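Local coordinates for protein Agap007691-pb (Anopheles gambiae, PDB 5C98) that has no established function but belongs to the serpin family, whose members typically act as inhibitors of serine proteases, at residues L95-V103 with A139-T149; G299-L307 with R315-Q323. One frame throughout, in Å; residues are numbered along the deposited sequence. Where two conformers were deposited one is given.

Both contacts belong to the large central sheet of the serpin fold, usually called sheet A, and strand 169-177 lies between the two strands involved. Contact 1 packs strand 95-104 against the helix that crosses one face of the sheet; contact 2 fastens the start of strand 320-328 to the short helix and loop at 299-307. Their centres lie about 20 Å apart and they do not touch. Both are partly buried, but contact 1 is the more enclosed, with one exposed residue of twelve touching against four, which fits its aromatic packing and single direct hydrogen bond. Contact 2 relies more on backbone hydrogen bonds and a salt bridge on its exposed side, over buried leucines and phenylalanines.

Contact 1. Residues L95-V103 with A139-T149; sequences LKALSFVLV and AVNSFYQRANT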
ATOM      1  N   LEU A  95      -0.986   5.240 -11.210  1.00 17.94           N
ATOM      2  CA  LEU A  95      -0.553   4.653  -9.956  1.00 17.06           C
ATOM      3  C   LEU A  95       0.958   4.664 -10.022  1.00 19.52           C
ATOM      4  O   LEU A  95       1.548   4.170 -10.994  1.00 19.65           O
ATOM      5  CB  LEU A  95      -1.078   3.222  -9.813  1.00 19.69           C
ATOM      6  CG  LEU A  95      -0.761   2.527  -8.480  1.00 17.54           C
ATOM      7  CD1 LEU A  95      -1.806   1.453  -8.196  1.00 22.96           C
ATOM      8  CD2 LEU A  95       0.630   1.945  -8.426  1.00 18.53           C
ATOM      9  N   LYS A  96       1.582   5.263  -9.013  1.00 16.25           N
ATOM     10  CA  LYS A  96       3.033   5.294  -8.922  1.00 15.76           C
ATOM     11  C   LYS A  96       3.469   4.379  -7.798  1.00 17.39           C
ATOM     12  O   LYS A  96       3.000   4.522  -6.672  1.00 18.97           O
ATOM     13  CB  LYS A  96       3.507   6.719  -8.688  1.00 19.49           C
ATOM     14  CG  LYS A  96       3.313   7.604  -9.922  1.00 21.43           C
ATOM     15  CD  LYS A  96       3.890   9.017  -9.703  1.00 23.98           C
ATOM     16  CE  LYS A  96       3.518   9.953 -10.836  1.00 27.31           C
ATOM     17  NZ  LYS A  96       3.849   9.371 -12.155  1.00 31.02           N
ATOM     18  N   ALA A  97       4.323   3.412  -8.116  1.00 14.66           N
ATOM     19  CA  ALA A  97       4.880   2.470  -7.145  1.00 14.66           C
ATOM     20  C   ALA A  97       6.385   2.521  -7.343  1.00 16.67           C
ATOM     21  O   ALA A  97       6.908   1.967  -8.318  1.00 17.25           O
ATOM     22  CB  ALA A  97       4.342   1.068  -7.361  1.00 16.10           C
ATOM     23  N   LEU A  98       7.067   3.186  -6.411  1.00 16.39           N
ATOM     24  CA  LEU A  98       8.469   3.545  -6.572  1.00 15.21           C
ATOM     25  C   LEU A  98       9.245   3.125  -5.344  1.00 13.71           C
ATOM     26  O   LEU A  98       8.871   3.495  -4.223  1.00 15.27           O
ATOM     27  CB  LEU A  98       8.624   5.055  -6.767  1.00 17.79           C
ATOM     28  CG  LEU A  98       8.035   5.640  -8.056  1.00 20.16           C
ATOM     29  CD1 LEU A  98       7.808   7.160  -7.916  1.00 25.15           C
ATOM     30  CD2 LEU A  98       8.943   5.312  -9.229  1.00 29.17           C
ATOM     31  N   SER A  99      10.310   2.371  -5.541  1.00 15.17           N
ATOM     32  CA  SER A  99      11.231   2.030  -4.470  1.00 14.97           C
ATOM     33  C   SER A  99      12.481   2.896  -4.529  1.00 15.44           C
ATOM     34  O   SER A  99      12.882   3.399  -5.582  1.00 17.23           O
ATOM     35  CB  SER A  99      11.637   0.566  -4.519  1.00 15.98           C
ATOM     36  OG  SER A  99      12.256   0.248  -5.751  1.00 16.29           O
ATOM     37  N   PHE A 100      13.123   3.022  -3.371  1.00 16.52           N
ATOM     38  CA  PHE A 100      14.302   3.862  -3.235  1.00 15.97           C
ATOM     39  C   PHE A 100      15.156   3.215  -2.161  1.00 15.51           C
ATOM     40  O   PHE A 100      14.629   2.713  -1.154  1.00 17.35           O
ATOM     41  CB  PHE A 100      13.854   5.264  -2.827  1.00 15.51           C
ATOM     42  CG  PHE A 100      14.947   6.267  -2.739  1.00 16.99           C
ATOM     43  CD1 PHE A 100      15.452   6.831  -3.892  1.00 17.80           C
ATOM     44  CD2 PHE A 100      15.475   6.656  -1.515  1.00 19.42           C
ATOM     45  CE1 PHE A 100      16.484   7.773  -3.849  1.00 18.33           C
ATOM     46  CE2 PHE A 100      16.494   7.604  -1.459  1.00 19.08           C
ATOM     47  CZ  PHE A 100      17.017   8.148  -2.621  1.00 18.28           C
ATOM     48  N   VAL A 101      16.454   3.207  -2.379  1.00 15.19           N
ATOM     49  CA  VAL A 101      17.383   2.532  -1.491  1.00 16.38           C
ATOM     50  C   VAL A 101      18.448   3.520  -1.062  1.00 17.27           C
ATOM     51  O   VAL A 101      19.037   4.211  -1.908  1.00 18.45           O
ATOM     52  CB  VAL A 101      18.035   1.327  -2.188  1.00 15.27           C
ATOM     53  CG1 VAL A 101      18.948   0.574  -1.260  1.00 18.12           C
ATOM     54  CG2 VAL A 101      16.985   0.403  -2.782  1.00 17.54           C
ATOM     55  N   LEU A 102      18.710   3.578   0.246  1.00 15.36           N
ATOM     56  CA  LEU A 102      19.879   4.271   0.768  1.00 15.49           C
ATOM     57  C   LEU A 102      20.952   3.258   1.134  1.00 16.05           C
ATOM     58  O   LEU A 102      20.671   2.229   1.742  1.00 17.50           O
ATOM     59  CB  LEU A 102      19.558   5.074   2.029  1.00 18.61           C
ATOM     60  CG  LEU A 102      18.599   6.249   1.906  1.00 18.78           C
ATOM     61  CD1 LEU A 102      18.326   6.821   3.283  1.00 16.25           C
ATOM     62  CD2 LEU A 102      19.212   7.300   0.995  1.00 20.89           C
ATOM     63  N   VAL A 103      22.184   3.557   0.754  1.00 16.72           N
ATOM     64  CA  VAL A 103      23.348   2.778   1.158  1.00 17.67           C
ATOM     65  C   VAL A 103      24.376   3.729   1.758  1.00 19.65           C
ATOM     66  O   VAL A 103      24.506   4.887   1.340  1.00 19.42           O
ATOM     67  CB  VAL A 103      23.982   1.976  -0.005  1.00 19.07           C
ATOM     68  CG1 VAL A 103      23.056   0.868  -0.475  1.00 18.69           C
ATOM     69  CG2 VAL A 103      24.372   2.891  -1.158  1.00 19.87           C
ATOM     70  N   ALA A 139      17.568  13.028   0.991  1.00 20.53           N
ATOM     71  CA  ALA A 139      17.650  12.243  -0.234  1.00 19.97           C
ATOM     72  C   ALA A 139      16.336  11.534  -0.507  1.00 19.30           C
ATOM     73  O   ALA A 139      15.848  11.519  -1.644  1.00 20.47           O
ATOM     74  CB  ALA A 139      18.805  11.241  -0.132  1.00 19.66           C
ATOM     75  N   VAL A 140      15.736  10.944   0.528  1.00 19.61           N
ATOM     76  CA  VAL A 140      14.472  10.240   0.354  1.00 19.72           C
ATOM     77  C   VAL A 140      13.365  11.220  -0.006  1.00 18.83           C
ATOM     78  O   VAL A 140      12.614  11.023  -0.974  1.00 19.72           O
ATOM     79  CB  VAL A 140      14.113   9.463   1.635  1.00 19.55           C
ATOM     80  CG1 VAL A 140      12.768   8.725   1.453  1.00 19.45           C
ATOM     81  CG2 VAL A 140      15.238   8.480   1.989  1.00 20.12           C
ATOM     82  N   ASN A 141      13.229  12.275   0.782  1.00 19.49           N
ATOM     83  CA  ASN A 141      12.111  13.196   0.583  1.00 19.95           C
ATOM     84  C   ASN A 141      12.194  13.885  -0.772  1.00 20.25           C
ATOM     85  O   ASN A 141      11.163  14.068  -1.433  1.00 20.31           O
ATOM     86  CB  ASN A 141      12.047  14.212   1.713  1.00 22.17           C
ATOM     87  CG  ASN A 141      11.612  13.590   3.016  1.00 21.44           C
ATOM     88  OD1 ASN A 141      10.854  12.615   3.022  1.00 21.53           O
ATOM     89  ND2 ASN A 141      12.114  14.117   4.125  1.00 23.24           N
ATOM     90  N   SER A 142      13.409  14.261  -1.211  1.00 21.68           N
ATOM     91  CA  SER A 142      13.541  14.917  -2.505  0.50 21.13           C
ATOM     92  C   SER A 142      13.221  13.961  -3.650  1.00 21.06           C
ATOM     93  O   SER A 142      12.604  14.376  -4.643  1.00 21.92           O
ATOM     94  CB  SER A 142      14.922  15.565  -2.657  0.50 28.95           C
ATOM     95  OG  SER A 142      15.964  14.614  -2.705  0.50 24.19           O
ATOM     96  N   PHE A 143      13.593  12.686  -3.527  1.00 19.60           N
ATOM     97  CA  PHE A 143      13.256  11.719  -4.569  1.00 19.08           C
ATOM     98  C   PHE A 143      11.750  11.629  -4.758  1.00 18.97           C
ATOM     99  O   PHE A 143      11.253  11.705  -5.890  1.00 19.11           O
ATOM    100  CB  PHE A 143      13.826  10.344  -4.248  1.00 18.36           C
ATOM    101  CG  PHE A 143      13.396   9.276  -5.204  1.00 18.95           C
ATOM    102  CD1 PHE A 143      14.054   9.117  -6.413  1.00 20.87           C
ATOM    103  CD2 PHE A 143      12.357   8.421  -4.895  1.00 19.13           C
ATOM    104  CE1 PHE A 143      13.674   8.140  -7.289  1.00 19.38           C
ATOM    105  CE2 PHE A 143      11.976   7.446  -5.780  1.00 18.57           C
ATOM    106  CZ  PHE A 143      12.629   7.314  -6.981  1.00 18.29           C
ATOM    107  N   TYR A 144      11.001  11.462  -3.660  1.00 18.81           N
ATOM    108  CA  TYR A 144       9.557  11.302  -3.791  1.00 19.10           C
ATOM    109  C   TYR A 144       8.886  12.608  -4.180  1.00 19.54           C
ATOM    110  O   TYR A 144       7.858  12.578  -4.864  1.00 22.93           O
ATOM    111  CB  TYR A 144       8.985  10.667  -2.517  1.00 18.46           C
ATOM    112  CG  TYR A 144       9.335   9.186  -2.460  1.00 17.71           C
ATOM    113  CD1 TYR A 144       8.633   8.258  -3.232  1.00 17.34           C
ATOM    114  CD2 TYR A 144      10.364   8.709  -1.659  1.00 17.45           C
ATOM    115  CE1 TYR A 144       8.941   6.925  -3.204  1.00 16.74           C
ATOM    116  CE2 TYR A 144      10.681   7.366  -1.636  1.00 17.53           C
ATOM    117  CZ  TYR A 144       9.974   6.471  -2.408  1.00 16.47           C
ATOM    118  OH  TYR A 144      10.313   5.128  -2.343  1.00 17.16           O
ATOM    119  N   GLN A 145       9.487  13.756  -3.835  1.00 20.15           N
ATOM    120  CA  GLN A 145       8.973  15.046  -4.314  1.00 20.99           C
ATOM    121  C   GLN A 145       9.151  15.174  -5.823  1.00 24.29           C
ATOM    122  O   GLN A 145       8.222  15.579  -6.538  1.00 26.15           O
ATOM    123  CB  GLN A 145       9.689  16.214  -3.617  1.00 24.27           C
ATOM    124  CG  GLN A 145       9.336  16.451  -2.171  1.00 28.66           C
ATOM    125  CD  GLN A 145      10.427  17.213  -1.435  1.00 33.67           C
ATOM    126  OE1 GLN A 145      11.385  17.721  -2.044  1.00 36.57           O
ATOM    127  NE2 GLN A 145      10.291  17.298  -0.114  1.00 33.16           N
ATOM    128  N   ARG A 146      10.340  14.848  -6.326  1.00 23.28           N
ATOM    129  CA  ARG A 146      10.595  14.933  -7.759  1.00 25.85           C
ATOM    130  C   ARG A 146       9.736  13.947  -8.538  1.00 24.63           C
ATOM    131  O   ARG A 146       9.481  14.170  -9.727  1.00 25.05           O
ATOM    132  CB  ARG A 146      12.074  14.650  -8.077  1.00 27.26           C
ATOM    133  CG  ARG A 146      13.086  15.712  -7.628  1.00 31.57           C
ATOM    134  CD  ARG A 146      14.502  15.398  -8.159  1.00 30.46           C
ATOM    135  NE  ARG A 146      15.030  14.079  -7.783  1.00 36.40           N
ATOM    136  CZ  ARG A 146      15.664  13.803  -6.640  1.00 29.07           C
ATOM    137  NH1 ARG A 146      15.853  14.745  -5.727  1.00 34.36           N
ATOM    138  NH2 ARG A 146      16.099  12.569  -6.410  1.00 29.50           N
ATOM    139  N   ALA A 147       9.281  12.871  -7.899  1.00 25.74           N
ATOM    140  CA  ALA A 147       8.470  11.872  -8.568  1.00 26.01           C
ATOM    141  C   ALA A 147       7.033  12.321  -8.740  1.00 26.15           C
ATOM    142  O   ALA A 147       6.279  11.616  -9.409  1.00 29.63           O
ATOM    143  CB  ALA A 147       8.520  10.567  -7.786  1.00 27.55           C
ATOM    144  N   ASN A 148       6.659  13.469  -8.165  1.00 26.26           N
ATOM    145  CA  ASN A 148       5.333  14.066  -8.335  1.00 31.36           C
ATOM    146  C   ASN A 148       4.241  13.045  -8.019  1.00 29.48           C
ATOM    147  O   ASN A 148       3.387  12.715  -8.838  1.00 34.43           O
ATOM    148  CB  ASN A 148       5.168  14.667  -9.730  1.00 31.59           C
ATOM    149  CG  ASN A 148       4.016  15.645  -9.808  1.00 36.77           C
ATOM    150  OD1 ASN A 148       3.587  16.199  -8.798  1.00 37.63           O
ATOM    151  ND2 ASN A 148       3.510  15.861 -11.014  1.00 40.47           N
ATOM    152  N   THR A 149       4.296  12.546  -6.789  1.00 25.34           N
ATOM    153  CA  THR A 149       3.470  11.429  -6.362  1.00 28.39           C
ATOM    154  C   THR A 149       2.614  11.782  -5.158  1.00 24.96           C
ATOM    155  O   THR A 149       2.089  10.888  -4.486  1.00 21.73           O
ATOM    156  CB  THR A 149       4.347  10.219  -6.075  1.00 30.83           C
ATOM    157  OG1 THR A 149       3.532   9.034  -6.122  1.00 26.85           O
ATOM    158  CG2 THR A 149       5.073  10.368  -4.714  1.00 25.74           C
TER
HETATM  159  O   HOH W   1       4.495   6.832  -5.012  1.00 28.76           O
HETATM  160  O   HOH W   2       7.094   9.221 -10.858  1.00 45.21           O
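In the serpin fold helix F lies across sheet A, and here F100, L98 and K96 of strand 95-103 meet it and its exit turn, nearly antiparallel, with axes 9.7 Å apart. F100 and F143 form an offset stack, their centroids 4.7 Å apart and planes turned by 29°. A trans chi1 (-176°) swings the F100 ring under F143 CB, and the two side chains slide past each other in opposite directions. Flat rings suit this place, overlapping face to face with F100 CD1 over the F143 ring, toward its rim. V140 CG2 packs between F100 CE2 and L102 CD1. Y144 OH donates to L98 O at 2.9 Å from above the carbonyl plane. F143 CD2 over the centre of the Y144 ring, a stacked F154 and the hydroxyl bond probably restrain rotation of the Y144 ring. N148, first to leave helical geometry, has a positive phi, and T149 next points toward the strand. K96 CD packs near A147 O and CE between A147 O and N148 O, while NZ bonds to G92 O; a water joins K96 O to T149 OG1. The small A147 lets L98 approach unusually tightly, with A147 CB 3.5 Å from L98 CD1.

Contact 2. Residues G299-L307 with R315-Q323; sequences GGVFEIDDL and RTRLNGFIQ
L307 and T316 form a single antiparallel, hydrogen-bonded bridge, with T316 N giving to L307 O and L307 N to T316 O, both at 2.9 Å, and farther on L318 N gives to V301 O. The loop and short helix of 299-307 are thus tied to the segment leading into strand 320-328 of serpin sheet A, at the strand end remote from where it runs toward the reactive-centre loop.

On the solvent side, R317 grips D305 side-on. R317 NE bonds to D305 OD1 at 3.0 Å, and R317 NH2 to D305 OD2 at 3.1 Å. Both oxygens lie almost in the guanidinium plane, yet the carboxylate is met from above its own plane. The two groups are turned by 47°. The bend at chi3 (68°) folds the arginine back over the loop, where E303 O lies over one guanidinium face, toward its rim. D305 OD1 also takes R317 N, through its anti lone pair, so a short aspartate serves backbone and side chain together and would probably stay ionised. R315 runs extended to place NH1 2.9 Å from D306 O, while D306 OD2 accepts a hydrogen bond from V61 N.

Inward, the side chains are mostly apolar. L307 and L318 pack on L169 of the neighbouring strand, and L318 and F321 also reach helix 43-51. F302, with CG beside its backbone N (chi1 -52°), lies alongside L318, its CE1 3.5 Å from L318 CD2 and 3.9 Å from F321 CB. An aromatic ring suits the place because its polarised C-H edge can meet L318 O, near CD1, while its face takes V301 CG1. Finally, a water donates to both F302 O, at 2.7 Å, and L318 O.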
ATOM      1  N   GLY A 299      10.626 -11.626  10.094  1.00 28.49           N
ATOM      2  CA  GLY A 299      11.567 -10.613  10.506  1.00 30.84           C
ATOM      3  C   GLY A 299      13.003 -10.924  10.170  1.00 28.33           C
ATOM      4  O   GLY A 299      13.850 -10.064  10.388  1.00 24.48           O
ATOM      5  N   GLY A 300      13.283 -12.119   9.632  1.00 27.69           N
ATOM      6  CA  GLY A 300      14.660 -12.570   9.471  1.00 25.80           C
ATOM      7  C   GLY A 300      15.559 -11.600   8.723  1.00 24.25           C
ATOM      8  O   GLY A 300      16.712 -11.396   9.114  1.00 26.14           O
ATOM      9  N   VAL A 301      15.074 -11.018   7.621  1.00 20.95           N
ATOM     10  CA  VAL A 301      15.906 -10.108   6.837  1.00 20.95           C
ATOM     11  C   VAL A 301      16.312  -8.880   7.638  1.00 20.92           C
ATOM     12  O   VAL A 301      17.310  -8.232   7.303  1.00 21.07           O
ATOM     13  CB  VAL A 301      15.197  -9.691   5.542  1.00 19.57           C
ATOM     14  CG1 VAL A 301      14.013  -8.774   5.834  1.00 22.54           C
ATOM     15  CG2 VAL A 301      16.185  -9.027   4.573  1.00 22.56           C
ATOM     16  N   PHE A 302      15.568  -8.549   8.688  1.00 23.81           N
ATOM     17  CA  PHE A 302      15.883  -7.407   9.529  1.00 19.77           C
ATOM     18  C   PHE A 302      16.692  -7.798  10.752  1.00 24.47           C
ATOM     19  O   PHE A 302      17.206  -6.910  11.434  1.00 28.32           O
ATOM     20  CB  PHE A 302      14.582  -6.698   9.957  1.00 21.32           C
ATOM     21  CG  PHE A 302      13.667  -6.357   8.812  1.00 20.33           C
ATOM     22  CD1 PHE A 302      13.941  -5.285   7.993  1.00 20.69           C
ATOM     23  CD2 PHE A 302      12.533  -7.104   8.552  1.00 19.57           C
ATOM     24  CE1 PHE A 302      13.102  -4.970   6.924  1.00 23.32           C
ATOM     25  CE2 PHE A 302      11.701  -6.791   7.486  1.00 19.45           C
ATOM     26  CZ  PHE A 302      11.988  -5.742   6.681  1.00 22.84           C
ATOM     27  N   GLU A 303      16.813  -9.101  11.043  1.00 22.99           N
ATOM     28  CA  GLU A 303      17.364  -9.597  12.302  1.00 30.21           C
ATOM     29  C   GLU A 303      18.576 -10.498  12.125  1.00 30.67           C
ATOM     30  O   GLU A 303      19.264 -10.783  13.111  1.00 33.78           O
ATOM     31  CB  GLU A 303      16.299 -10.396  13.067  1.00 34.83           C
ATOM     32  CG  GLU A 303      15.079  -9.593  13.466  1.00 40.64           C
ATOM     33  CD  GLU A 303      13.958 -10.473  13.997  1.00 55.33           C
ATOM     34  OE1 GLU A 303      14.207 -11.676  14.228  1.00 59.81           O
ATOM     35  OE2 GLU A 303      12.829  -9.964  14.172  1.00 54.27           O
ATOM     36  N   ILE A 304      18.838 -10.976  10.916  1.00 24.92           N
ATOM     37  CA  ILE A 304      19.999 -11.795  10.608  1.00 25.99           C
ATOM     38  C   ILE A 304      20.793 -11.049   9.549  1.00 25.17           C
ATOM     39  O   ILE A 304      20.218 -10.519   8.591  1.00 27.59           O
ATOM     40  CB  ILE A 304      19.563 -13.177  10.073  1.00 30.62           C
ATOM     41  CG1 ILE A 304      18.764 -13.919  11.149  1.00 32.56           C
ATOM     42  CG2 ILE A 304      20.773 -14.004   9.636  1.00 30.50           C
ATOM     43  CD1 ILE A 304      18.001 -15.126  10.640  1.00 41.44           C
ATOM     44  N   ASP A 305      22.115 -11.025   9.709  1.00 23.99           N
ATOM     45  CA  ASP A 305      22.980 -10.363   8.730  1.00 25.23           C
ATOM     46  C   ASP A 305      23.187 -11.316   7.568  1.00 28.59           C
ATOM     47  O   ASP A 305      24.062 -12.181   7.590  1.00 35.16           O
ATOM     48  CB  ASP A 305      24.293  -9.940   9.372  1.00 28.09           C
ATOM     49  CG  ASP A 305      24.085  -8.878  10.435  1.00 33.60           C
ATOM     50  OD1 ASP A 305      23.589  -7.792  10.088  1.00 29.35           O
ATOM     51  OD2 ASP A 305      24.402  -9.134  11.618  1.00 43.08           O
ATOM     52  N   ASP A 306      22.358 -11.155   6.527  1.00 19.46           N
ATOM     53  CA  ASP A 306      22.262 -12.155   5.484  1.00 18.01           C
ATOM     54  C   ASP A 306      22.315 -11.614   4.061  1.00 17.81           C
ATOM     55  O   ASP A 306      22.340 -12.422   3.132  1.00 21.32           O
ATOM     56  CB  ASP A 306      20.976 -12.987   5.667  1.00 19.94           C
ATOM     57  CG  ASP A 306      21.148 -14.461   5.281  1.00 29.12           C
ATOM     58  OD1 ASP A 306      22.240 -15.046   5.489  1.00 28.31           O
ATOM     59  OD2 ASP A 306      20.166 -15.049   4.767  1.00 31.02           O
ATOM     60  N   LEU A 307      22.396 -10.304   3.849  1.00 19.60           N
ATOM     61  CA  LEU A 307      22.396  -9.735   2.496  1.00 17.43           C
ATOM     62  C   LEU A 307      23.791  -9.337   2.049  1.00 19.39           C
ATOM     63  O   LEU A 307      24.505  -8.612   2.758  1.00 20.29           O
ATOM     64  CB  LEU A 307      21.504  -8.500   2.415  1.00 16.16           C
ATOM     65  CG  LEU A 307      20.075  -8.705   2.907  1.00 16.43           C
ATOM     66  CD1 LEU A 307      19.224  -7.446   2.771  1.00 17.30           C
ATOM     67  CD2 LEU A 307      19.426  -9.866   2.176  1.00 19.03           C
ATOM     68  N   ARG A 315      28.133  -9.657   5.121  1.00 23.67           N
ATOM     69  CA  ARG A 315      26.697  -9.591   4.893  1.00 22.75           C
ATOM     70  C   ARG A 315      26.033  -8.700   5.934  1.00 23.16           C
ATOM     71  O   ARG A 315      26.466  -8.623   7.085  1.00 26.96           O
ATOM     72  CB  ARG A 315      26.080 -10.991   4.959  1.00 23.54           C
ATOM     73  CG  ARG A 315      26.291 -11.820   3.724  1.00 22.56           C
ATOM     74  CD  ARG A 315      25.716 -13.222   3.853  1.00 22.01           C
ATOM     75  NE  ARG A 315      26.162 -14.027   2.742  1.00 21.91           N
ATOM     76  CZ  ARG A 315      25.559 -14.122   1.562  1.00 18.85           C
ATOM     77  NH1 ARG A 315      24.392 -13.502   1.337  1.00 18.16           N
ATOM     78  NH2 ARG A 315      26.135 -14.843   0.620  1.00 20.88           N
ATOM     79  N   THR A 316      24.968  -8.023   5.516  1.00 21.20           N
ATOM     80  CA  THR A 316      24.280  -7.065   6.364  1.00 19.96           C
ATOM     81  C   THR A 316      22.790  -7.368   6.395  1.00 22.31           C
ATOM     82  O   THR A 316      22.218  -7.895   5.440  1.00 21.75           O
ATOM     83  CB  THR A 316      24.481  -5.600   5.898  1.00 29.95           C
ATOM     84  OG1 THR A 316      23.772  -4.711   6.780  1.00 36.18           O
ATOM     85  CG2 THR A 316      23.974  -5.377   4.493  1.00 28.01           C
ATOM     86  N   ARG A 317      22.154  -7.025   7.509  1.00 21.97           N
ATOM     87  CA  ARG A 317      20.705  -7.011   7.570  1.00 20.70           C
ATOM     88  C   ARG A 317      20.180  -5.751   6.898  1.00 19.92           C
ATOM     89  O   ARG A 317      20.911  -4.788   6.659  1.00 22.07           O
ATOM     90  CB  ARG A 317      20.237  -7.018   9.023  1.00 22.58           C
ATOM     91  CG  ARG A 317      20.676  -5.770   9.784  1.00 23.73           C
ATOM     92  CD  ARG A 317      20.482  -5.905  11.286  1.00 29.13           C
ATOM     93  NE  ARG A 317      21.384  -6.904  11.848  1.00 33.30           N
ATOM     94  CZ  ARG A 317      21.224  -7.467  13.044  1.00 41.79           C
ATOM     95  NH1 ARG A 317      20.178  -7.141  13.797  1.00 37.90           N
ATOM     96  NH2 ARG A 317      22.103  -8.366  13.483  1.00 38.76           N
ATOM     97  N   LEU A 318      18.896  -5.776   6.582  1.00 18.33           N
ATOM     98  CA  LEU A 318      18.209  -4.572   6.153  1.00 17.90           C
ATOM     99  C   LEU A 318      17.867  -3.782   7.402  1.00 20.51           C
ATOM    100  O   LEU A 318      17.166  -4.290   8.280  1.00 21.09           O
ATOM    101  CB  LEU A 318      16.967  -4.963   5.374  1.00 18.24           C
ATOM    102  CG  LEU A 318      16.125  -3.827   4.812  1.00 20.39           C
ATOM    103  CD1 LEU A 318      16.958  -2.852   3.990  1.00 19.84           C
ATOM    104  CD2 LEU A 318      14.952  -4.416   3.993  1.00 18.37           C
ATOM    105  N   ASN A 319      18.394  -2.559   7.511  1.00 17.37           N
ATOM    106  CA  ASN A 319      18.248  -1.798   8.754  1.00 17.49           C
ATOM    107  C   ASN A 319      16.887  -1.138   8.926  1.00 19.64           C
ATOM    108  O   ASN A 319      16.504  -0.836  10.062  1.00 21.74           O
ATOM    109  CB  ASN A 319      19.339  -0.730   8.872  1.00 18.84           C
ATOM    110  CG  ASN A 319      20.704  -1.324   8.949  1.00 17.84           C
ATOM    111  OD1 ASN A 319      21.509  -1.179   8.039  1.00 19.82           O
ATOM    112  ND2 ASN A 319      20.963  -2.062  10.033  1.00 23.80           N
ATOM    113  N   GLY A 320      16.140  -0.940   7.846  1.00 18.81           N
ATOM    114  CA  GLY A 320      14.839  -0.329   7.915  1.00 17.49           C
ATOM    115  C   GLY A 320      14.120  -0.465   6.600  1.00 16.44           C
ATOM    116  O   GLY A 320      14.758  -0.604   5.550  1.00 17.42           O
ATOM    117  N   PHE A 321      12.795  -0.440   6.671  1.00 17.12           N
ATOM    118  CA  PHE A 321      11.944  -0.462   5.475  1.00 16.17           C
ATOM    119  C   PHE A 321      10.698   0.321   5.841  1.00 18.18           C
ATOM    120  O   PHE A 321       9.923  -0.131   6.686  1.00 17.21           O
ATOM    121  CB  PHE A 321      11.610  -1.904   5.075  1.00 17.73           C
ATOM    122  CG  PHE A 321      10.820  -2.037   3.787  1.00 16.07           C
ATOM    123  CD1 PHE A 321      10.588  -0.941   2.963  1.00 17.51           C
ATOM    124  CD2 PHE A 321      10.307  -3.265   3.407  1.00 18.02           C
ATOM    125  CE1 PHE A 321       9.853  -1.073   1.764  1.00 19.72           C
ATOM    126  CE2 PHE A 321       9.569  -3.382   2.228  1.00 17.14           C
ATOM    127  CZ  PHE A 321       9.354  -2.294   1.423  1.00 18.73           C
ATOM    128  N   ILE A 322      10.522   1.495   5.240  1.00 16.21           N
ATOM    129  CA  ILE A 322       9.375   2.365   5.452  1.00 16.61           C
ATOM    130  C   ILE A 322       8.578   2.457   4.162  1.00 15.93           C
ATOM    131  O   ILE A 322       9.154   2.601   3.078  1.00 16.96           O
ATOM    132  CB  ILE A 322       9.821   3.773   5.901  1.00 19.75           C
ATOM    133  CG1 ILE A 322      10.567   3.708   7.243  1.00 23.88           C
ATOM    134  CG2 ILE A 322       8.634   4.709   5.993  1.00 18.58           C
ATOM    135  CD1 ILE A 322       9.768   3.172   8.399  1.00 27.09           C
ATOM    136  N   GLN A 323       7.260   2.422   4.295  1.00 13.59           N
ATOM    137  CA  GLN A 323       6.337   2.632   3.189  1.00 14.99           C
ATOM    138  C   GLN A 323       5.472   3.854   3.452  1.00 14.54           C
ATOM    139  O   GLN A 323       5.115   4.151   4.592  1.00 15.29           O
ATOM    140  CB  GLN A 323       5.433   1.426   2.964  1.00 15.10           C
ATOM    141  CG  GLN A 323       4.505   1.540   1.787  1.00 15.51           C
ATOM    142  CD  GLN A 323       3.815   0.232   1.454  1.00 14.56           C
ATOM    143  OE1 GLN A 323       2.918  -0.225   2.165  1.00 15.34           O
ATOM    144  NE2 GLN A 323       4.237  -0.388   0.364  1.00 13.96           N
TER
HETATM  145  O   HOH W   3      16.904  -4.243  11.039  1.00 24.85           O